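Local coordinates for biliverdin reductase (Synechocystis sp., PDB 5B3T), which probably reduces biliverdin to bilirubin with NAD(P)H in heme breakdown, as a Rossmann-fold member of the Gfo/Idh/MocA family, at residues Y225-F228 against L232-E235. Numbering follows the deposited sequence.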
ATOM      1  N   TYR A 225       0.315   1.976 -19.404  1.00 18.65           N
ATOM      2  CA  TYR A 225       1.436   2.644 -20.051  1.00 19.74           C
ATOM      3  C   TYR A 225       1.285   4.142 -19.834  1.00 20.79           C
ATOM      4  O   TYR A 225       0.312   4.748 -20.298  1.00 20.39           O
ATOM      5  CB  TYR A 225       1.493   2.280 -21.536  1.00 20.92           C
ATOM      6  CG  TYR A 225       1.535   0.781 -21.746  1.00 21.17           C
ATOM      7  CD1 TYR A 225       2.667   0.046 -21.414  1.00 20.82           C
ATOM      8  CD2 TYR A 225       0.436   0.097 -22.246  1.00 23.53           C
ATOM      9  CE1 TYR A 225       2.708  -1.326 -21.588  1.00 21.09           C
ATOM     10  CE2 TYR A 225       0.467  -1.276 -22.426  1.00 23.39           C
ATOM     11  CZ  TYR A 225       1.607  -1.981 -22.095  1.00 22.08           C
ATOM     12  OH  TYR A 225       1.646  -3.345 -22.271  1.00 21.78           O
ATOM     13  N   LEU A 226       2.237   4.729 -19.113  1.00 19.15           N
ATOM     14  CA  LEU A 226       2.115   6.079 -18.585  1.00 20.06           C
ATOM     15  C   LEU A 226       3.138   7.000 -19.230  1.00 21.12           C
ATOM     16  O   LEU A 226       4.284   6.605 -19.470  1.00 20.48           O
ATOM     17  CB  LEU A 226       2.315   6.097 -17.067  1.00 17.57           C
ATOM     18  CG  LEU A 226       1.508   5.121 -16.209  1.00 20.24           C
ATOM     19  CD1 LEU A 226       1.914   5.252 -14.751  1.00 19.39           C
ATOM     20  CD2 LEU A 226       0.018   5.358 -16.367  1.00 22.14           C
ATOM     21  N   GLN A 227       2.720   8.234 -19.491  1.00 21.52           N
ATOM     22  CA  GLN A 227       3.622   9.294 -19.918  1.00 21.94           C
ATOM     23  C   GLN A 227       3.599  10.396 -18.871  1.00 23.02           C
ATOM     24  O   GLN A 227       2.533  10.941 -18.559  1.00 23.25           O
ATOM     25  CB  GLN A 227       3.241   9.829 -21.299  1.00 25.41           C
ATOM     26  CG  GLN A 227       3.338   8.773 -22.384  1.00 28.65           C
ATOM     27  CD  GLN A 227       3.066   9.319 -23.768  1.00 35.97           C
ATOM     28  OE1 GLN A 227       2.335   8.715 -24.550  1.00 37.21           O
ATOM     29  NE2 GLN A 227       3.658  10.464 -24.078  1.00 34.34           N
ATOM     30  N   PHE A 228       4.766  10.706 -18.323  1.00 19.58           N
ATOM     31  CA  PHE A 228       4.909  11.738 -17.310  1.00 20.60           C
ATOM     32  C   PHE A 228       5.264  13.069 -17.955  1.00 24.65           C
ATOM     33  O   PHE A 228       5.660  13.143 -19.121  1.00 23.44           O
ATOM     34  CB  PHE A 228       5.978  11.360 -16.285  1.00 19.06           C
ATOM     35  CG  PHE A 228       5.583  10.226 -15.391  1.00 20.48           C
ATOM     36  CD1 PHE A 228       5.542   8.929 -15.877  1.00 18.75           C
ATOM     37  CD2 PHE A 228       5.267  10.450 -14.061  1.00 19.92           C
ATOM     38  CE1 PHE A 228       5.186   7.876 -15.059  1.00 17.64           C
ATOM     39  CE2 PHE A 228       4.909   9.398 -13.233  1.00 18.35           C
ATOM     40  CZ  PHE A 228       4.869   8.109 -13.736  1.00 18.03           C
ATOM     41  N   LEU A 232       9.108  11.018 -18.876  1.00 19.15           N
ATOM     42  CA  LEU A 232       9.247   9.599 -18.574  1.00 19.63           C
ATOM     43  C   LEU A 232       8.111   8.789 -19.186  1.00 18.63           C
ATOM     44  O   LEU A 232       6.936   9.147 -19.064  1.00 19.61           O
ATOM     45  CB  LEU A 232       9.282   9.378 -17.063  1.00 18.51           C
ATOM     46  CG  LEU A 232       9.222   7.917 -16.601  1.00 18.97           C
ATOM     47  CD1 LEU A 232      10.422   7.125 -17.102  1.00 16.80           C
ATOM     48  CD2 LEU A 232       9.120   7.838 -15.091  1.00 18.50           C
ATOM     49  N   LYS A 233       8.474   7.701 -19.858  1.00 18.73           N
ATOM     50  CA  LYS A 233       7.528   6.682 -20.292  1.00 18.96           C
ATOM     51  C   LYS A 233       7.683   5.475 -19.375  1.00 19.39           C
ATOM     52  O   LYS A 233       8.774   4.902 -19.278  1.00 18.36           O
ATOM     53  CB  LYS A 233       7.773   6.289 -21.748  1.00 20.09           C
ATOM     54  CG  LYS A 233       7.115   4.978 -22.145  1.00 22.32           C
ATOM     55  CD  LYS A 233       5.602   5.089 -22.104  1.00 24.51           C
ATOM     56  CE  LYS A 233       4.978   4.311 -23.242  1.00 33.23           C
ATOM     57  NZ  LYS A 233       3.738   4.951 -23.759  1.00 30.84           N
ATOM     58  N   ALA A 234       6.601   5.096 -18.702  1.00 17.52           N
ATOM     59  CA  ALA A 234       6.633   4.013 -17.731  1.00 16.97           C
ATOM     60  C   ALA A 234       5.634   2.934 -18.117  1.00 17.99           C
ATOM     61  O   ALA A 234       4.526   3.229 -18.576  1.00 18.67           O
ATOM     62  CB  ALA A 234       6.328   4.523 -16.319  1.00 15.72           C
ATOM     63  N   GLU A 235       6.039   1.683 -17.929  1.00 15.67           N
ATOM     64  CA  GLU A 235       5.174   0.529 -18.116  1.00 16.50           C
ATOM     65  C   GLU A 235       4.920  -0.096 -16.752  1.00 16.19           C
ATOM     66  O   GLU A 235       5.865  -0.334 -15.993  1.00 14.15           O
ATOM     67  CB  GLU A 235       5.815  -0.487 -19.066  1.00 17.92           C
ATOM     68  CG  GLU A 235       6.238   0.102 -20.403  1.00 18.40           C
ATOM     69  CD  GLU A 235       7.122  -0.839 -21.198  1.00 19.77           C
ATOM     70  OE1 GLU A 235       7.618  -1.823 -20.613  1.00 19.83           O
ATOM     71  OE2 GLU A 235       7.333  -0.589 -22.402  1.00 19.42           O
TER
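L226 and A234 form the hydrogen-bonded pair near the turn of the β-hairpin made by strands 217-228 and 233-241, antiparallel neighbours in the large mixed sheet of the C-terminal α/β domain. Two nearly straight bonds tie them: L226 N reaches A234 O at 2.8 Å, and A234 N returns to L226 O at 2.9 Å. A third, F228 N to L232 O at 2.8 Å, closes the pairing beside the turn. CA-H···O contacts fill in between, K233 CA lying 3.3 Å from L226 O.

The apolar packing lies on the L226 and A234 face. CD2 of L232 sits over one face of the F228 ring, 4.2 Å from its centroid, a CH-pi contact offset toward the rim. The ring's edge meets A234 CB, 3.8 Å from CE1. Trimming F228 to an alanine would probably leave L232 CD2 and A234 CB without their aromatic partner and open a gap beside the turn. Beyond the hairpin, V199 touches F228, while V153 and A156 touch L232.

The other face is more polar. E235 CG lies against the edge of the Y225 ring, 3.7 Å from CD1, and the carboxylate plane stands 83° to the ring; E235 OE1 forms a salt bridge with R157 and OE2 a hydrogen bond with Y155, both on strand 153-163. Bent along its length after a chi1 of 163°, the K233 chain leans over the neighbouring strand, bringing CD to 3.3 Å from L226 O. Backbone bonds thus set the register, with greasy packing on one face and charged or polar groups on the partly exposed other.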